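Local coordinates for protein catechol 1,2-dioxygenase (Burkholderia vietnamiensis, PDB 5TD3) that probably catalyses the intradiol, oxygen-dependent ring cleavage of catechol to cis,cis-muconate, at a site that holds non-haem iron in relatives and zinc here, at residues 21-26 / 51-56; 237-242 / 247-252. All blocks are in the same frame, centred on the assembly; numbering follows the deposited sequence. Where two conformers were deposited one is given.

Contact 1. Residues 21-26 / 51-56. With PTY (phosphatidylethanolamine), chain J.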
loop_
_atom_site.group_PDB
_atom_site.type_symbol
_atom_site.label_atom_id
_atom_site.label_comp_id
_atom_site.label_asym_id
_atom_site.label_seq_id
_atom_site.Cartn_x
_atom_site.Cartn_y
_atom_site.Cartn_z
ATOM N N ASP A 21 -21.641 -9.668 6.962
ATOM C CA ASP A 21 -21.529 -10.756 5.995
ATOM C C ASP A 21 -20.472 -10.447 4.939
ATOM O O ASP A 21 -19.718 -11.336 4.525
ATOM C CB ASP A 21 -22.880 -11.013 5.328
ATOM C CG ASP A 21 -23.853 -11.728 6.230
ATOM O OD1 ASP A 21 -23.413 -12.375 7.204
ATOM O OD2 ASP A 21 -25.065 -11.655 5.956
ATOM N N LEU A 22 -20.408 -9.192 4.482
ATOM C CA LEU A 22 -19.411 -8.813 3.477
ATOM C C LEU A 22 -17.997 -9.029 3.999
ATOM O O LEU A 22 -17.143 -9.587 3.295
ATOM C CB LEU A 22 -19.606 -7.351 3.063
ATOM C CG LEU A 22 -18.607 -6.803 2.042
ATOM C CD1 LEU A 22 -18.635 -7.624 0.768
ATOM C CD2 LEU A 22 -18.878 -5.329 1.713
ATOM N N LEU A 23 -17.737 -8.597 5.238
ATOM C CA LEU A 23 -16.417 -8.765 5.841
ATOM C C LEU A 23 -16.020 -10.232 5.917
ATOM O O LEU A 23 -14.895 -10.602 5.563
ATOM C CB LEU A 23 -16.390 -8.151 7.240
ATOM C CG LEU A 23 -16.209 -6.640 7.354
ATOM C CD1 LEU A 23 -16.443 -6.223 8.797
ATOM C CD2 LEU A 23 -14.800 -6.280 6.919
ATOM N N LYS A 24 -16.931 -11.086 6.389
ATOM C CA LYS A 24 -16.603 -12.505 6.508
ATOM C C LYS A 24 -16.329 -13.128 5.145
ATOM O O LYS A 24 -15.434 -13.970 5.005
ATOM C CB LYS A 24 -17.731 -13.246 7.221
ATOM C CG LYS A 24 -18.034 -12.705 8.599
ATOM C CD LYS A 24 -19.333 -13.298 9.125
ATOM C CE LYS A 24 -19.655 -12.781 10.513
ATOM N NZ LYS A 24 -20.835 -13.483 11.087
ATOM N N ALA A 25 -17.105 -12.744 4.132
ATOM C CA ALA A 25 -16.903 -13.310 2.803
ATOM C C ALA A 25 -15.564 -12.876 2.224
ATOM O O ALA A 25 -14.812 -13.699 1.687
ATOM C CB ALA A 25 -18.043 -12.894 1.876
ATOM N N ALA A 26 -15.230 -11.591 2.363
ATOM C CA ALA A 26 -14.014 -11.069 1.752
ATOM C C ALA A 26 -12.758 -11.680 2.358
ATOM O O ALA A 26 -11.727 -11.750 1.679
ATOM C CB ALA A 26 -13.965 -9.553 1.895
ATOM N N ASP A 51 -11.440 -3.325 10.806
ATOM C CA ASP A 51 -11.054 -2.057 11.419
ATOM C C ASP A 51 -11.152 -0.907 10.421
ATOM O O ASP A 51 -11.583 0.197 10.774
ATOM C CB ASP A 51 -9.632 -2.162 11.981
ATOM C CG ASP A 51 -9.550 -3.054 13.221
ATOM O OD1 ASP A 51 -10.602 -3.417 13.779
ATOM O OD2 ASP A 51 -8.422 -3.411 13.634
ATOM N N LEU A 52 -10.735 -1.139 9.176
ATOM C CA LEU A 52 -10.829 -0.091 8.162
ATOM C C LEU A 52 -12.282 0.282 7.902
ATOM O O LEU A 52 -12.629 1.469 7.835
ATOM C CB LEU A 52 -10.135 -0.534 6.868
ATOM C CG LEU A 52 -10.284 0.384 5.648
ATOM C CD1 LEU A 52 -9.836 1.815 5.938
ATOM C CD2 LEU A 52 -9.492 -0.194 4.488
ATOM N N PHE A 53 -13.150 -0.720 7.743
ATOM C CA PHE A 53 -14.566 -0.430 7.546
ATOM C C PHE A 53 -15.130 0.381 8.703
ATOM O O PHE A 53 -15.943 1.286 8.495
ATOM C CB PHE A 53 -15.376 -1.718 7.391
ATOM C CG PHE A 53 -15.235 -2.393 6.055
ATOM C CD1 PHE A 53 -14.238 -2.038 5.163
ATOM C CD2 PHE A 53 -16.118 -3.402 5.697
ATOM C CE1 PHE A 53 -14.118 -2.678 3.945
ATOM C CE2 PHE A 53 -16.002 -4.052 4.479
ATOM C CZ PHE A 53 -15.005 -3.689 3.603
ATOM N N LYS A 54 -14.733 0.051 9.934
ATOM C CA LYS A 54 -15.263 0.764 11.093
ATOM C C LYS A 54 -14.733 2.194 11.167
ATOM O O LYS A 54 -15.472 3.114 11.531
ATOM C CB LYS A 54 -14.922 0.001 12.373
ATOM C CG LYS A 54 -15.595 0.564 13.605
ATOM C CD LYS A 54 -15.290 -0.283 14.828
ATOM C CE LYS A 54 -16.193 0.109 15.982
ATOM N NZ LYS A 54 -16.208 1.584 16.201
ATOM N N ALA A 55 -13.455 2.401 10.829
ATOM C CA ALA A 55 -12.912 3.758 10.816
ATOM C C ALA A 55 -13.599 4.622 9.760
ATOM O O ALA A 55 -13.889 5.797 10.007
ATOM C CB ALA A 55 -11.403 3.722 10.580
ATOM N N ILE A 56 -13.849 4.059 8.572
ATOM C CA ILE A 56 -14.575 4.784 7.531
ATOM C C ILE A 56 -15.948 5.189 8.042
ATOM O O ILE A 56 -16.382 6.332 7.856
ATOM C CB ILE A 56 -14.678 3.930 6.253
ATOM C CG1 ILE A 56 -13.315 3.854 5.558
ATOM C CG2 ILE A 56 -15.772 4.471 5.319
ATOM C CD1 ILE A 56 -13.242 2.810 4.502
HETATM C C1 PTY J . 3.271 -14.246 4.097
HETATM C C2 PTY J . 5.791 -14.109 -2.334
HETATM C C3 PTY J . 4.633 -14.235 -1.311
HETATM O O4 PTY J . 2.049 -14.255 4.868
HETATM C C5 PTY J . 4.167 -13.346 1.943
HETATM C C6 PTY J . 2.942 -13.582 2.785
HETATM O O7 PTY J . 2.385 -12.272 3.120
HETATM C C8 PTY J . 1.548 -11.684 2.251
HETATM O O10 PTY J . 1.203 -12.182 1.213
HETATM C C11 PTY J . 1.128 -10.330 2.747
HETATM C C12 PTY J . -0.355 -10.018 2.598
HETATM C C13 PTY J . -0.747 -8.698 3.258
HETATM C C14 PTY J . -2.218 -8.371 3.128
HETATM C C15 PTY J . -2.709 -7.171 3.922
HETATM C C16 PTY J . -4.194 -6.917 3.704
HETATM C C17 PTY J . -4.824 -5.812 4.533
HETATM C C18 PTY J . -6.324 -5.692 4.306
HETATM C C19 PTY J . -7.044 -4.561 5.033
HETATM C C20 PTY J . -6.882 -3.167 4.442
HETATM C C21 PTY J . -5.587 -2.475 4.838
HETATM C C22 PTY J . -5.520 -0.980 4.537
HETATM C C23 PTY J . -4.272 -0.287 5.076
HETATM C C24 PTY J . -3.988 -0.596 6.540
HETATM C C25 PTY J . -5.137 -0.266 7.481
HETATM C C26 PTY J . -5.084 -1.022 8.800
HETATM C C27 PTY J . -6.365 -0.922 9.599
HETATM C C28 PTY J . -6.685 0.504 9.982
HETATM C C29 PTY J . -8.126 0.685 10.371
HETATM C C30 PTY J . 2.102 -13.789 6.116
HETATM C C31 PTY J . 0.727 -13.675 6.708
HETATM O O30 PTY J . 3.122 -13.494 6.676
HETATM C C32 PTY J . 0.072 -12.329 6.426
HETATM C C33 PTY J . 0.727 -11.195 7.187
HETATM C C34 PTY J . 0.196 -9.819 6.830
HETATM C C35 PTY J . 0.644 -8.744 7.799
HETATM C C36 PTY J . 0.210 -7.344 7.425
HETATM C C37 PTY J . 0.402 -6.350 8.549
HETATM C C38 PTY J . 0.316 -4.917 8.096
HETATM C C39 PTY J . 1.591 -4.418 7.451
HETATM C C40 PTY J . 1.385 -3.417 6.333
HETATM C C41 PTY J . 0.398 -2.307 6.634
HETATM C C42 PTY J . -0.982 -2.536 6.034
HETATM C C43 PTY J . -0.934 -3.261 4.702
HETATM C C44 PTY J . -2.246 -3.247 3.967
HETATM P P1 PTY J . 5.678 -15.439 0.952
HETATM O O11 PTY J . 4.895 -15.384 -0.463
HETATM O O12 PTY J . 7.117 -14.973 0.707
HETATM O O13 PTY J . 5.740 -16.835 1.455
HETATM O O14 PTY J . 5.062 -14.472 2.076
HETATM N N1 PTY J . 6.838 -13.318 -1.685
#
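Leu-23 and Phe-53 make the tight part of this contact, their side chains running past each other in opposite directions. CD2 of Leu-23 comes to 3.4 Å from CD2 of Phe-53 and CG of Leu-23 to 3.6 Å from the same ring atom, so one branch and the branch point both press obliquely on the CD2-CE2 flank of the ring. Phe-53 places its ring there with CG opposite the carbonyl carbon (chi1 -76°), reaching toward helix 17-26. Leu-22 is looser: its CD2 lies 4.2 Å from CE2 of Phe-53, and the two side chains cross at about a right angle. No hydrogen bond joins the segments, and only 145 Å² is buried between them. Phe-14 also packs on Leu-23 and Phe-53, while Tyr-94 of the second subunit stacks on the Phe-53 ring. The far side of helix 17-26 faces solvent through Asp-21 and Lys-24. Helix 39-59 turns Leu-52 to phosphatidylethanolamine, its CD2 4.0 Å from C20 of the lipid, while C29 packs at 3.4 Å against backbone Leu-52 N. An apolar helix pair beside a lipid-filled tunnel at the subunit interface is characteristic of the N-terminal helical domain of intradiol dioxygenases.

Contact 2. Residues 237-242 / 247-252. With ZN (zinc ion), chain C; EDO (1,2-ethanediol), chain H.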
loop_
_atom_site.group_PDB
_atom_site.type_symbol
_atom_site.label_atom_id
_atom_site.label_comp_id
_atom_site.label_asym_id
_atom_site.label_seq_id
_atom_site.Cartn_x
_atom_site.Cartn_y
_atom_site.Cartn_z
ATOM N N HIS A 237 24.627 2.383 11.499
ATOM C CA HIS A 237 23.910 1.136 11.755
ATOM C C HIS A 237 24.869 0.013 12.120
ATOM O O HIS A 237 25.991 -0.059 11.603
ATOM C CB HIS A 237 23.123 0.652 10.532
ATOM C CG HIS A 237 22.066 1.596 10.053
ATOM N ND1 HIS A 237 20.753 1.509 10.463
ATOM C CD2 HIS A 237 22.111 2.605 9.147
ATOM C CE1 HIS A 237 20.043 2.454 9.868
ATOM N NE2 HIS A 237 20.842 3.128 9.057
ATOM N N PHE A 238 24.369 -0.923 12.939
ATOM C CA PHE A 238 25.080 -2.152 13.267
ATOM C C PHE A 238 24.156 -3.367 13.324
ATOM O O PHE A 238 23.037 -3.303 13.841
ATOM C CB PHE A 238 25.807 -2.053 14.619
ATOM C CG PHE A 238 26.855 -0.992 14.670
ATOM C CD1 PHE A 238 28.129 -1.233 14.197
ATOM C CD2 PHE A 238 26.569 0.252 15.208
ATOM C CE1 PHE A 238 29.101 -0.254 14.253
ATOM C CE2 PHE A 238 27.548 1.235 15.272
ATOM C CZ PHE A 238 28.814 0.976 14.794
ATOM N N PHE A 239 24.658 -4.482 12.805
ATOM C CA PHE A 239 24.243 -5.825 13.177
ATOM C C PHE A 239 25.383 -6.428 13.975
ATOM O O PHE A 239 26.549 -6.236 13.618
ATOM C CB PHE A 239 24.028 -6.741 11.960
ATOM C CG PHE A 239 22.718 -6.578 11.244
ATOM C CD1 PHE A 239 21.559 -6.259 11.913
ATOM C CD2 PHE A 239 22.662 -6.811 9.872
ATOM C CE1 PHE A 239 20.354 -6.136 11.213
ATOM C CE2 PHE A 239 21.476 -6.685 9.173
ATOM C CZ PHE A 239 20.322 -6.343 9.854
ATOM N N VAL A 240 25.069 -7.200 15.016
ATOM C CA VAL A 240 26.072 -8.050 15.646
ATOM C C VAL A 240 25.520 -9.465 15.755
ATOM O O VAL A 240 24.475 -9.684 16.380
ATOM C CB VAL A 240 26.502 -7.538 17.030
ATOM C CG1 VAL A 240 27.651 -8.403 17.545
ATOM C CG2 VAL A 240 26.921 -6.078 16.953
ATOM N N THR A 241 26.242 -10.428 15.182
ATOM C CA THR A 241 25.846 -11.829 15.166
ATOM C C THR A 241 26.924 -12.656 15.858
ATOM O O THR A 241 28.117 -12.435 15.635
ATOM C CB THR A 241 25.642 -12.321 13.719
ATOM O OG1 THR A 241 24.671 -11.499 13.051
ATOM C CG2 THR A 241 25.169 -13.765 13.699
ATOM N N SER A 242 26.504 -13.608 16.689
ATOM C CA SER A 242 27.442 -14.437 17.439
ATOM C C SER A 242 26.760 -15.748 17.792
ATOM O O SER A 242 25.631 -15.737 18.287
ATOM C CB SER A 242 27.918 -13.712 18.708
ATOM O OG SER A 242 28.678 -14.562 19.564
ATOM N N LYS A 247 20.817 -12.110 17.613
ATOM C CA LYS A 247 21.337 -11.128 16.670
ATOM C C LYS A 247 20.882 -9.737 17.085
ATOM O O LYS A 247 19.679 -9.464 17.147
ATOM C CB LYS A 247 20.850 -11.446 15.256
ATOM C CG LYS A 247 21.310 -10.448 14.181
ATOM C CD LYS A 247 20.826 -10.864 12.796
ATOM C CE LYS A 247 21.393 -9.965 11.691
ATOM N NZ LYS A 247 21.194 -10.579 10.327
ATOM N N LEU A 248 21.842 -8.846 17.338
ATOM C CA LEU A 248 21.540 -7.482 17.756
ATOM C C LEU A 248 21.414 -6.595 16.523
ATOM O O LEU A 248 22.305 -6.587 15.670
ATOM C CB LEU A 248 22.636 -6.940 18.676
ATOM C CG LEU A 248 22.585 -5.459 19.082
ATOM C CD1 LEU A 248 21.308 -5.115 19.872
ATOM C CD2 LEU A 248 23.843 -5.127 19.898
ATOM N N THR A 249 20.303 -5.867 16.431
ATOM C CA THR A 249 20.119 -4.792 15.461
ATOM C C THR A 249 20.117 -3.480 16.241
ATOM O O THR A 249 19.286 -3.295 17.134
ATOM C CB THR A 249 18.795 -4.940 14.703
ATOM O OG1 THR A 249 18.758 -6.192 14.004
ATOM C CG2 THR A 249 18.589 -3.767 13.707
ATOM N N THR A 250 21.038 -2.574 15.918
ATOM C CA THR A 250 21.105 -1.326 16.674
ATOM C C THR A 250 21.743 -0.245 15.810
ATOM O O THR A 250 22.032 -0.448 14.626
ATOM C CB THR A 250 21.853 -1.529 18.008
ATOM O OG1 THR A 250 21.671 -0.387 18.853
ATOM C CG2 THR A 250 23.360 -1.758 17.797
ATOM N N GLN A 251 21.931 0.922 16.424
ATOM C CA GLN A 251 22.602 2.046 15.795
ATOM C C GLN A 251 23.191 2.910 16.896
ATOM O O GLN A 251 22.947 2.689 18.083
ATOM C CB GLN A 251 21.637 2.875 14.946
ATOM C CG GLN A 251 20.941 3.982 15.730
ATOM C CD GLN A 251 20.020 4.824 14.871
ATOM O OE1 GLN A 251 19.670 5.950 15.226
ATOM N NE2 GLN A 251 19.628 4.283 13.729
ATOM N N PHE A 252 23.992 3.899 16.503
ATOM C CA PHE A 252 24.169 5.014 17.427
ATOM C C PHE A 252 24.074 6.315 16.642
ATOM O O PHE A 252 24.285 6.354 15.424
ATOM C CB PHE A 252 25.448 4.931 18.292
ATOM C CG PHE A 252 26.745 5.020 17.543
ATOM C CD1 PHE A 252 27.158 6.206 16.941
ATOM C CD2 PHE A 252 27.604 3.934 17.523
ATOM C CE1 PHE A 252 28.371 6.279 16.277
ATOM C CE2 PHE A 252 28.819 4.004 16.861
ATOM C CZ PHE A 252 29.203 5.177 16.242
HETATM ZN ZN ZN C . 20.537 4.862 8.218
HETATM C C1 EDO H . 21.906 -14.902 15.043
HETATM O O1 EDO H . 20.645 -15.311 15.591
HETATM C C2 EDO H . 22.957 -15.160 16.110
HETATM O O2 EDO H . 23.543 -13.943 16.584
HETATM O O HOH W 1 20.204 -0.554 12.459
HETATM O O HOH W 2 22.668 -12.788 10.662
#
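Phe-238 and Thr-250 form one antiparallel hydrogen-bonded pair, and Val-240 and Leu-248 the next. The straightest bond runs from Thr-250 N to Phe-238 O (3.0 Å, 172° at the hydrogen). Phe-238 N reaches Thr-250 O at 2.9 Å from above the carbonyl plane, and that oxygen also accepts a water proton. The same water takes the proton of His-237 ND1 (2.9 Å) at the ring edge, in plane, and thereby helps fix the rotation of the imidazole, whose NE2 binds zinc at 1.9 Å. His-235 and Tyr-175 are further ligands, and Trp-167 stacks on the His-237 ring. Lys-247 NZ donates to a second water, which bonds only weakly to Thr-241 OG1.

With CG anti to the backbone N (chi1 178°) and extended beyond it, the Lys-247 chain passes Thr-241 OG1 and brings CE and NZ over one face of the Phe-239 ring: CE sits 3.7 Å from the ring centroid as a CH-pi contact, and NZ 4.1 Å from it as a cation-pi contact. Thr-249 OG1 meets the edge of that ring, 3.2 Å from Phe-239 CE1. On the side of the sheet opposite His-237, Phe-239, Thr-249 and Gln-251 lie Phe-238, Val-240, Leu-248 and Thr-250. CE2 of Phe-238 lies 3.4 Å from CE2 of Phe-252, the ring planes inclined at 38°. Phe-299 of strand 292-300 packs on Val-240, Leu-248 and Thr-250, while Thr-250 OG1 is hydrogen-bonded to Pro-113 O. The arrangement is a beta hairpin in the two-sheet catalytic domain of intradiol dioxygenases, with strand 235-241 supplying both metal-binding histidines.

The two contacts lie in different parts of the chain, with centres about 40 Å apart and nearest atoms about 27 Å apart, and they share no helix or sheet. Both segments of contact 1 precede those of contact 2 along the chain. Contact 1 pairs helices 17-26 and 39-59, far from the centre of the chain and beside bound lipid, where the second subunit also packs. Contact 2 joins neighbouring strands 235-241 and 248-253 near the centre of the chain, and no other protein chain touches its segments. The division is consistent with the family plan: a helical N-terminal region for dimer assembly and lipid binding, and a beta-sandwich domain that carries the metal site.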